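Local atomic coordinates of dihydropteroate synthase (Anaplasma phagocytophilum, PDB entry 6UCZ), a protein that catalyses the condensation of 6-hydroxymethyl-7,8-dihydropterin pyrophosphate with p-aminobenzoate to give 7,8-dihydropteroate, a step of folate synthesis. Residues S187-D190 with T191-Q195. Sequence-based numbering, arbitrary orientation.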
# COMPACT_ATOMS: atom_id res chain seq x y z
N SER A 187 13.17 3.26 -12.25
CA SER A 187 14.16 4.26 -11.85
C SER A 187 14.37 4.26 -10.34
O SER A 187 15.49 4.44 -9.85
CB SER A 187 13.73 5.64 -12.34
OG SER A 187 14.33 6.67 -11.58
N ARG A 188 13.28 4.07 -9.58
CA ARG A 188 13.36 4.06 -8.12
C ARG A 188 13.97 2.76 -7.60
O ARG A 188 14.69 2.76 -6.60
CB ARG A 188 11.99 4.32 -7.53
CG ARG A 188 11.70 5.82 -7.49
CD ARG A 188 10.31 6.14 -7.98
NE ARG A 188 10.03 7.56 -7.87
CZ ARG A 188 10.15 8.43 -8.87
NH1 ARG A 188 10.53 8.01 -10.07
NH2 ARG A 188 9.87 9.71 -8.68
N VAL A 189 13.64 1.63 -8.24
CA VAL A 189 14.32 0.38 -7.93
C VAL A 189 15.83 0.55 -8.06
O VAL A 189 16.60 0.14 -7.18
CB VAL A 189 13.81 -0.76 -8.83
CG1 VAL A 189 14.70 -1.98 -8.70
CG2 VAL A 189 12.38 -1.11 -8.50
N ASP A 190 16.27 1.17 -9.16
CA ASP A 190 17.70 1.38 -9.37
C ASP A 190 18.30 2.23 -8.26
O ASP A 190 19.40 1.95 -7.78
CB ASP A 190 17.95 2.04 -10.72
CG ASP A 190 17.72 1.10 -11.89
OD1 ASP A 190 17.82 -0.13 -11.69
OD2 ASP A 190 17.45 1.59 -13.00
N THR A 191 17.59 3.29 -7.85
CA THR A 191 18.09 4.13 -6.76
C THR A 191 18.28 3.31 -5.49
O THR A 191 19.32 3.41 -4.82
CB THR A 191 17.13 5.29 -6.53
OG1 THR A 191 17.08 6.10 -7.71
CG2 THR A 191 17.59 6.14 -5.35
N LEU A 192 17.29 2.49 -5.14
CA LEU A 192 17.37 1.69 -3.92
C LEU A 192 18.55 0.72 -3.95
O LEU A 192 19.31 0.62 -2.98
CB LEU A 192 16.06 0.92 -3.73
CG LEU A 192 14.80 1.73 -3.40
CD1 LEU A 192 13.55 0.87 -3.55
CD2 LEU A 192 14.91 2.28 -2.00
N ILE A 193 18.68 -0.03 -5.04
CA ILE A 193 19.75 -1.02 -5.14
C ILE A 193 21.11 -0.36 -5.10
O ILE A 193 22.04 -0.85 -4.44
CB ILE A 193 19.57 -1.86 -6.42
CG1 ILE A 193 18.27 -2.66 -6.36
CG2 ILE A 193 20.76 -2.79 -6.63
CD1 ILE A 193 18.01 -3.49 -7.61
N ALA A 194 21.26 0.77 -5.79
CA ALA A 194 22.54 1.48 -5.77
C ALA A 194 22.89 1.96 -4.36
O ALA A 194 24.07 2.05 -4.02
CB ALA A 194 22.50 2.67 -6.73
N GLN A 195 21.89 2.24 -3.53
CA GLN A 195 22.12 2.74 -2.19
C GLN A 195 22.13 1.62 -1.15
O GLN A 195 22.13 1.91 0.05
CB GLN A 195 21.06 3.78 -1.84
CG GLN A 195 21.18 5.04 -2.69
CD GLN A 195 20.54 6.25 -2.05
OE1 GLN A 195 20.70 6.51 -0.86
NE2 GLN A 195 19.79 7.01 -2.85
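The last turns of helix 174-194 bring T191 back onto S187, where one carbonyl serves two donors. S187 O accepts T191 N, and it also takes the hydroxyl T191 OG1 at 3.1 Å; the two approach from opposite faces of the carbonyl plane, each tilted 27° from it. The hydroxyl gets there because OG1 sits beside its own backbone N, anti to the carbonyl carbon (chi1 -62°), a setting in which threonine can return its polar branch to the preceding turn while CG2 takes the position anti to the backbone N. One residue on, L192 N binds R188 O at 3.0 Å, and the leucine's CG lies close to the same oxygen, 3.4 Å away. I193 N meets V189 O more directly, with an N-H...O angle of 171°. Such i to i+4 bonding belongs to one of the helices packed around the parallel strands of this TIM-barrel pterin-binding fold. V189, buried against the sheet, and I193, at the more open margin, run side by side, V189 CG1 touching I193 CD1 at 3.8 Å; both also rest on I202 of strand 202-205, and branched aliphatic chains suit that apolar surface. L192, buried, packs against I202 and P144, its wholly apolar chain suiting a site between strand and helix 143-148. D190 suits the exposed face with its carboxylate, while its backbone O receives A194 N at 3.0 Å. Beyond A194 the helical backbone ends.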